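Local coordinates for 35 kDa hemin binding protein (Porphyromonas gingivalis, PDB 5Y1A), which probably binds hemin and joins a thioredoxin-type domain to immunoglobulin-like beta-sandwich parts as a cargo of the type IX secretion system, at residues A61-L65 and K131-M135; C113-K117 and A258-I263. All coordinates share one frame; numbering follows the deposited sequence. Where two conformers were deposited one is given.

Contact 1: A61-L65 and K131-M135; sequences AIEML and KNKIM
Lys131 lies beside Ala61, where the two backbones come closest, their CA atoms 4.9 Å apart. The small methyl of Ala61 is consistent with this close approach: its CB rests 3.7 Å from Lys131 N. Lys131 itself swings CG anti to the backbone N (chi1 -166°) and then runs extended, laying its aliphatic chain past Leu65, the two side chains sliding by each other in opposite directions. Its CG is 3.6 Å from Leu65 CD2; further out, CD meets Met64 CB at 3.9 Å, and CE lies 3.6 Å from Met64 O. The lysine is thus used here for its methylenes. Within the thioredoxin domain, 131-135 lies in helix 127-138, while 61-65 takes in the C-terminal part of helix 51-63 and the residues that follow it; the contact joins the two beside strand 73-79, where Val73 receives Ile62, Leu65 and Ile134 together. One turn on from Lys131, Ile134 brings CD1 to 4.1 Å from Ile62 CG1, the two side chains crossing at about a right angle; its CG2 branch instead reaches Leu65 CD2. Met135 bends at chi2 and chi3 (-57° and -56°), which folds the thioether back so that SD stands 3.7 Å from Leu65 CD2, the same methyl that meets Lys131 CG.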
ATOM      1  N   ALA A  61      19.132  -7.800  -8.273  1.00 13.64           N
ATOM      2  CA  ALA A  61      18.549  -9.017  -8.851  1.00 13.25           C
ATOM      3  C   ALA A  61      17.446  -8.663  -9.840  1.00 13.80           C
ATOM      4  O   ALA A  61      17.361  -9.240 -10.930  1.00 13.19           O
ATOM      5  CB  ALA A  61      17.997  -9.908  -7.742  1.00 13.52           C
ATOM      6  N   ILE A  62      16.587  -7.717  -9.447  1.00 14.10           N
ATOM      7  CA  ILE A  62      15.492  -7.265 -10.299  1.00 15.25           C
ATOM      8  C   ILE A  62      16.037  -6.667 -11.594  1.00 15.89           C
ATOM      9  O   ILE A  62      15.525  -6.951 -12.666  1.00 16.27           O
ATOM     10  CB  ILE A  62      14.542  -6.324  -9.539  1.00 14.65           C
ATOM     11  CG1 ILE A  62      13.851  -7.150  -8.433  1.00 15.89           C
ATOM     12  CG2 ILE A  62      13.499  -5.640 -10.494  1.00 15.46           C
ATOM     13  CD1 ILE A  62      12.896  -6.385  -7.545  1.00 15.07           C
ATOM     14  N   GLU A  63      17.088  -5.870 -11.487  0.50 16.77           N
ATOM     15  CA  GLU A  63      17.662  -5.246 -12.676  0.50 17.65           C
ATOM     16  C   GLU A  63      18.381  -6.245 -13.587  0.50 17.89           C
ATOM     17  O   GLU A  63      18.759  -5.894 -14.711  0.50 18.20           O
ATOM     18  CB  GLU A  63      18.558  -4.074 -12.282  0.50 17.67           C
ATOM     19  CG  GLU A  63      17.781  -2.859 -11.728  0.50 18.85           C
ATOM     20  CD  GLU A  63      16.556  -2.491 -12.559  0.50 19.64           C
ATOM     21  OE1 GLU A  63      15.437  -2.472 -12.000  0.50 15.69           O
ATOM     22  OE2 GLU A  63      16.712  -2.241 -13.779  0.50 21.52           O
ATOM     23  N   MET A  64      18.539  -7.483 -13.107  1.00 18.27           N
ATOM     24  CA  MET A  64      19.137  -8.590 -13.884  1.00 17.76           C
ATOM     25  C   MET A  64      18.087  -9.346 -14.691  1.00 18.90           C
ATOM     26  O   MET A  64      18.427 -10.117 -15.587  1.00 19.36           O
ATOM     27  CB  MET A  64      19.878  -9.564 -12.973  1.00 17.90           C
ATOM     28  CG  MET A  64      21.196  -9.066 -12.370  1.00 16.59           C
ATOM     29  SD  MET A  64      21.971 -10.311 -11.317  1.00 15.22           S
ATOM     30  CE  MET A  64      22.915 -11.257 -12.534  1.00 18.93           C
ATOM     31  N   LEU A  65      16.809  -9.124 -14.376  1.00 19.47           N
ATOM     32  CA  LEU A  65      15.722  -9.785 -15.078  1.00 20.68           C
ATOM     33  C   LEU A  65      15.536  -9.213 -16.478  1.00 22.22           C
ATOM     34  O   LEU A  65      15.718  -8.010 -16.695  1.00 22.05           O
ATOM     35  CB  LEU A  65      14.396  -9.610 -14.312  1.00 20.16           C
ATOM     36  CG  LEU A  65      14.298 -10.181 -12.899  1.00 18.77           C
ATOM     37  CD1 LEU A  65      13.032  -9.636 -12.234  1.00 18.16           C
ATOM     38  CD2 LEU A  65      14.249 -11.713 -12.976  1.00 17.32           C
ATOM     39  N   LYS A 131      17.745 -13.608  -8.072  1.00 15.09           N
ATOM     40  CA  LYS A 131      17.096 -13.672  -9.380  1.00 15.99           C
ATOM     41  C   LYS A 131      16.511 -15.070  -9.655  1.00 15.53           C
ATOM     42  O   LYS A 131      15.376 -15.200 -10.124  1.00 15.55           O
ATOM     43  CB  LYS A 131      18.090 -13.304 -10.485  1.00 16.50           C
ATOM     44  CG  LYS A 131      17.402 -13.029 -11.805  1.00 19.01           C
ATOM     45  CD  LYS A 131      18.331 -13.178 -12.972  1.00 22.70           C
ATOM     46  CE  LYS A 131      17.509 -13.369 -14.238  1.00 25.16           C
ATOM     47  NZ  LYS A 131      18.347 -14.030 -15.288  1.00 28.37           N
ATOM     48  N   ASN A 132      17.291 -16.102  -9.350  1.00 15.79           N
ATOM     49  CA  ASN A 132      16.855 -17.485  -9.551  1.00 16.10           C
ATOM     50  C   ASN A 132      15.617 -17.842  -8.721  1.00 15.75           C
ATOM     51  O   ASN A 132      14.700 -18.510  -9.226  1.00 15.47           O
ATOM     52  CB  ASN A 132      17.989 -18.469  -9.273  1.00 16.54           C
ATOM     53  CG  ASN A 132      19.097 -18.448 -10.367  1.00 19.86           C
ATOM     54  OD1 ASN A 132      20.177 -18.974 -10.154  1.00 25.37           O
ATOM     55  ND2 ASN A 132      18.822 -17.831 -11.503  1.00 22.97           N
ATOM     56  N   LYS A 133      15.574 -17.366  -7.478  1.00 15.33           N
ATOM     57  CA  LYS A 133      14.379 -17.541  -6.620  1.00 15.18           C
ATOM     58  C   LYS A 133      13.170 -16.833  -7.228  1.00 14.66           C
ATOM     59  O   LYS A 133      12.062 -17.403  -7.259  1.00 13.98           O
ATOM     60  CB  LYS A 133      14.642 -17.029  -5.190  1.00 15.30           C
ATOM     61  CG  LYS A 133      15.239 -18.061  -4.212  1.00 15.45           C
ATOM     62  CD  LYS A 133      15.360 -17.456  -2.799  1.00 16.95           C
ATOM     63  CE  LYS A 133      15.617 -18.513  -1.760  1.00 20.54           C
ATOM     64  NZ  LYS A 133      15.600 -17.972  -0.365  1.00 21.96           N
ATOM     65  N   ILE A 134      13.375 -15.608  -7.731  1.00 13.96           N
ATOM     66  CA  ILE A 134      12.303 -14.859  -8.401  1.00 13.76           C
ATOM     67  C   ILE A 134      11.792 -15.620  -9.628  1.00 14.62           C
ATOM     68  O   ILE A 134      10.588 -15.749  -9.831  1.00 14.16           O
ATOM     69  CB  ILE A 134      12.771 -13.458  -8.821  1.00 14.03           C
ATOM     70  CG1 ILE A 134      13.068 -12.600  -7.570  1.00 12.47           C
ATOM     71  CG2 ILE A 134      11.759 -12.817  -9.767  1.00 14.44           C
ATOM     72  CD1 ILE A 134      13.756 -11.191  -7.880  1.00 13.18           C
ATOM     73  N   MET A 135      12.713 -16.156 -10.425  1.00 14.90           N
ATOM     74  CA  MET A 135      12.314 -16.857 -11.643  1.00 16.04           C
ATOM     75  C   MET A 135      11.543 -18.138 -11.323  1.00 16.40           C
ATOM     76  O   MET A 135      10.623 -18.516 -12.059  1.00 17.17           O
ATOM     77  CB  MET A 135      13.518 -17.073 -12.581  1.00 16.39           C
ATOM     78  CG  MET A 135      13.980 -15.762 -13.252  1.00 15.48           C
ATOM     79  SD  MET A 135      12.777 -14.839 -14.226  1.00 17.65           S
ATOM     80  CE  MET A 135      12.213 -16.051 -15.411  1.00 22.02           C
TER

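Contact 2: C113-K117 and A258-I263; sequences CRMEK and AENHSI
His261 donates from NE2 to Glu116 O at 2.7 Å, a fairly straight bond (160° at the hydrogen) whose acceptor lies close to the ring plane. The ring is gripped at both nitrogens, since ND1 is bonded to Asn257 O, and this fixes its rotation; with carbonyl oxygens at both nitrogens, the imidazole may well be protonated. A chi1 of 39° places the ring between its own backbone N and carbonyl carbon, with its end toward 113-117. The backbones join where Ile263 N donates to Cys113 O at 2.8 Å. At the exposed end, Lys117 bends at chi2 and chi4 to set NZ 3.0 Å from Glu259 O. Two waters fill in the polar network: one links Arg114 NH1 to His261 O, the other Arg114 O to His261 N while sitting over one face of the imidazole. Within 258-263, Asn260 OD1 accepts from Ser262 N, an Asx turn, and from Ser262 OG at 2.6 Å, this second bond lying in the carbonyl plane on a lone pair. Packing takes over toward Ile263. Arg114, extended from CG to NE, passes obliquely across this side chain, with CD 3.7 Å from Ile263 CG1, and carries its guanidinium on to a salt bridge with Glu41. Cys113 CB adds an apolar contact to Ile263 CB. The contact thus ties the loop after strand 109-112 of the thioredoxin domain to the loop before strand 263-270 and that strand's first residue, at the margin of an antiparallel sheet; Ile263 also touches strands 34-44 and 245-252, while His261 packs on helix 89-102.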
ATOM      1  N   CYS A 113       6.452 -15.141  -3.136  1.00 10.02           N
ATOM      2  CA  CYS A 113       5.062 -15.565  -3.267  1.00 10.25           C
ATOM      3  C   CYS A 113       4.634 -16.548  -2.166  1.00  9.56           C
ATOM      4  O   CYS A 113       3.813 -17.425  -2.434  1.00  9.92           O
ATOM      5  CB  CYS A 113       4.810 -16.225  -4.638  1.00 10.44           C
ATOM      6  SG  CYS A 113       5.140 -15.141  -6.055  1.00 14.78           S
ATOM      7  N   ARG A 114       5.196 -16.410  -0.954  1.00  8.48           N
ATOM      8  CA  ARG A 114       4.923 -17.340   0.162  1.00  8.50           C
ATOM      9  C   ARG A 114       5.012 -18.801  -0.246  1.00  9.48           C
ATOM     10  O   ARG A 114       4.244 -19.652   0.238  1.00  9.52           O
ATOM     11  CB  ARG A 114       3.530 -17.059   0.767  1.00  8.31           C
ATOM     12  CG  ARG A 114       3.381 -15.576   1.234  1.00  8.08           C
ATOM     13  CD  ARG A 114       1.963 -15.311   1.730  1.00  7.13           C
ATOM     14  NE  ARG A 114       1.847 -13.909   2.149  1.00  8.11           N
ATOM     15  CZ  ARG A 114       0.754 -13.357   2.669  1.00  7.15           C
ATOM     16  NH1 ARG A 114      -0.376 -14.077   2.825  1.00  8.76           N
ATOM     17  NH2 ARG A 114       0.777 -12.072   3.017  1.00  7.62           N
ATOM     18  N   MET A 115       5.948 -19.104  -1.138  1.00 11.21           N
ATOM     19  CA  MET A 115       6.025 -20.449  -1.686  1.00 13.49           C
ATOM     20  C   MET A 115       6.800 -21.398  -0.774  1.00 13.18           C
ATOM     21  O   MET A 115       6.706 -22.638  -0.906  1.00 12.31           O
ATOM     22  CB  MET A 115       6.580 -20.422  -3.129  1.00 14.25           C
ATOM     23  CG  MET A 115       8.050 -20.161  -3.277  1.00 16.07           C
ATOM     24  SD  MET A 115       8.483 -19.643  -4.996  1.00 20.12           S
ATOM     25  CE  MET A 115       7.006 -19.985  -5.874  1.00 13.13           C
ATOM     26  N   GLU A 116       7.550 -20.830   0.163  1.00 12.78           N
ATOM     27  CA  GLU A 116       8.349 -21.632   1.104  1.00 13.60           C
ATOM     28  C   GLU A 116       7.499 -22.310   2.175  1.00 14.13           C
ATOM     29  O   GLU A 116       6.621 -21.670   2.776  1.00 13.21           O
ATOM     30  CB  GLU A 116       9.438 -20.773   1.762  1.00 13.00           C
ATOM     31  CG  GLU A 116      10.354 -20.014   0.755  1.00 11.63           C
ATOM     32  CD  GLU A 116       9.750 -18.669   0.264  1.00 12.75           C
ATOM     33  OE1 GLU A 116       8.636 -18.308   0.708  1.00 13.54           O
ATOM     34  OE2 GLU A 116      10.397 -17.963  -0.554  1.00 11.42           O
ATOM     35  N   LYS A 117       7.795 -23.584   2.449  1.00 14.89           N
ATOM     36  CA  LYS A 117       7.223 -24.249   3.641  1.00 15.63           C
ATOM     37  C   LYS A 117       7.919 -23.704   4.875  1.00 15.19           C
ATOM     38  O   LYS A 117       9.050 -23.258   4.791  1.00 14.65           O
ATOM     39  CB  LYS A 117       7.402 -25.783   3.571  1.00 16.98           C
ATOM     40  CG  LYS A 117       6.727 -26.380   2.352  1.00 20.38           C
ATOM     41  CD  LYS A 117       6.072 -27.721   2.629  1.00 27.76           C
ATOM     42  CE  LYS A 117       5.323 -28.191   1.394  1.00 30.55           C
ATOM     43  NZ  LYS A 117       4.874 -27.054   0.515  1.00 33.47           N
ATOM     44  N   ALA A 258      -0.586 -25.199   5.808  1.00 15.80           N
ATOM     45  CA  ALA A 258       0.844 -25.465   5.835  1.00 15.61           C
ATOM     46  C   ALA A 258       1.405 -26.039   4.524  1.00 16.26           C
ATOM     47  O   ALA A 258       2.573 -25.796   4.187  1.00 16.44           O
ATOM     48  CB  ALA A 258       1.195 -26.380   7.034  1.00 15.81           C
ATOM     49  N   GLU A 259       0.553 -26.765   3.797  0.50 15.90           N
ATOM     50  CA  GLU A 259       0.919 -27.452   2.555  0.50 16.31           C
ATOM     51  C   GLU A 259       1.057 -26.504   1.366  0.50 15.55           C
ATOM     52  O   GLU A 259       1.871 -26.735   0.477  0.50 16.26           O
ATOM     53  CB  GLU A 259      -0.125 -28.523   2.218  0.50 16.40           C
ATOM     54  CG  GLU A 259      -0.110 -29.751   3.140  0.50 17.85           C
ATOM     55  CD  GLU A 259      -0.554 -29.451   4.550  0.50 19.56           C
ATOM     56  OE1 GLU A 259      -1.554 -28.715   4.720  0.50 19.15           O
ATOM     57  OE2 GLU A 259       0.096 -29.968   5.490  0.50 22.22           O
ATOM     58  N   ASN A 260       0.230 -25.463   1.351  1.00 15.56           N
ATOM     59  CA  ASN A 260       0.207 -24.448   0.277  1.00 14.56           C
ATOM     60  C   ASN A 260      -0.482 -23.189   0.785  1.00 13.68           C
ATOM     61  O   ASN A 260      -1.714 -23.145   0.878  1.00 13.66           O
ATOM     62  CB  ASN A 260      -0.512 -24.970  -0.979  1.00 14.31           C
ATOM     63  CG  ASN A 260      -0.322 -24.069  -2.179  1.00 15.62           C
ATOM     64  OD1 ASN A 260       0.171 -22.939  -2.068  1.00 13.48           O
ATOM     65  ND2 ASN A 260      -0.705 -24.562  -3.341  1.00 18.74           N
ATOM     66  N   HIS A 261       0.332 -22.195   1.142  1.00 12.32           N
ATOM     67  CA  HIS A 261      -0.126 -20.878   1.586  1.00 11.41           C
ATOM     68  C   HIS A 261       0.414 -19.838   0.574  1.00 11.49           C
ATOM     69  O   HIS A 261       0.663 -18.660   0.917  1.00 10.25           O
ATOM     70  CB  HIS A 261       0.380 -20.610   3.018  1.00 10.99           C
ATOM     71  CG  HIS A 261       1.782 -21.101   3.248  1.00 11.50           C
ATOM     72  ND1 HIS A 261       2.062 -22.330   3.821  1.00 12.58           N
ATOM     73  CD2 HIS A 261       2.982 -20.556   2.928  1.00  9.60           C
ATOM     74  CE1 HIS A 261       3.378 -22.504   3.859  1.00 11.83           C
ATOM     75  NE2 HIS A 261       3.957 -21.452   3.307  1.00  9.60           N
ATOM     76  N   SER A 262       0.582 -20.269  -0.680  1.00 10.32           N
ATOM     77  CA  SER A 262       1.259 -19.419  -1.685  1.00 10.62           C
ATOM     78  C   SER A 262       0.373 -18.295  -2.217  1.00 10.51           C
ATOM     79  O   SER A 262      -0.872 -18.381  -2.190  1.00 10.71           O
ATOM     80  CB  SER A 262       1.809 -20.266  -2.859  1.00 11.16           C
ATOM     81  OG  SER A 262       0.744 -20.862  -3.596  1.00 11.65           O
ATOM     82  N   ILE A 263       1.032 -17.252  -2.694  1.00 10.36           N
ATOM     83  CA  ILE A 263       0.377 -16.171  -3.416  1.00 10.34           C
ATOM     84  C   ILE A 263       0.229 -16.638  -4.866  1.00 10.24           C
ATOM     85  O   ILE A 263       1.204 -17.074  -5.501  1.00 11.34           O
ATOM     86  CB  ILE A 263       1.192 -14.868  -3.312  1.00 10.59           C
ATOM     87  CG1 ILE A 263       1.409 -14.504  -1.822  1.00  9.89           C
ATOM     88  CG2 ILE A 263       0.486 -13.759  -4.103  1.00  9.69           C
ATOM     89  CD1 ILE A 263       2.207 -13.187  -1.579  1.00 10.81           C
TER
HETATM   90  O   HOH W   1      -0.801 -17.049   2.526  1.00  8.06           O
HETATM   91  O   HOH W   2       3.112 -22.278   0.166  1.00 11.84           O

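In the fold
Contact 1 stays within the thioredoxin domain and packs helix 127-138 against the C-terminal part of helix 51-63 and the residues after it, whereas contact 2 joins a loop of that domain to one that leads into the antiparallel sheet containing strand 263-270. Their centres lie 19 Å apart and they do not touch, but helix 127-138 of contact 1 follows the loop 113-117 of contact 2 in the chain. Each is partly buried, with a sheltered part and an exposed margin. Contact 1 is held by apolar side chains and lysine methylenes; contact 2 relies on hydrogen bonds to backbone carbonyls and on bridging waters, besides the packing of Arg114 and Cys113 on Ile263.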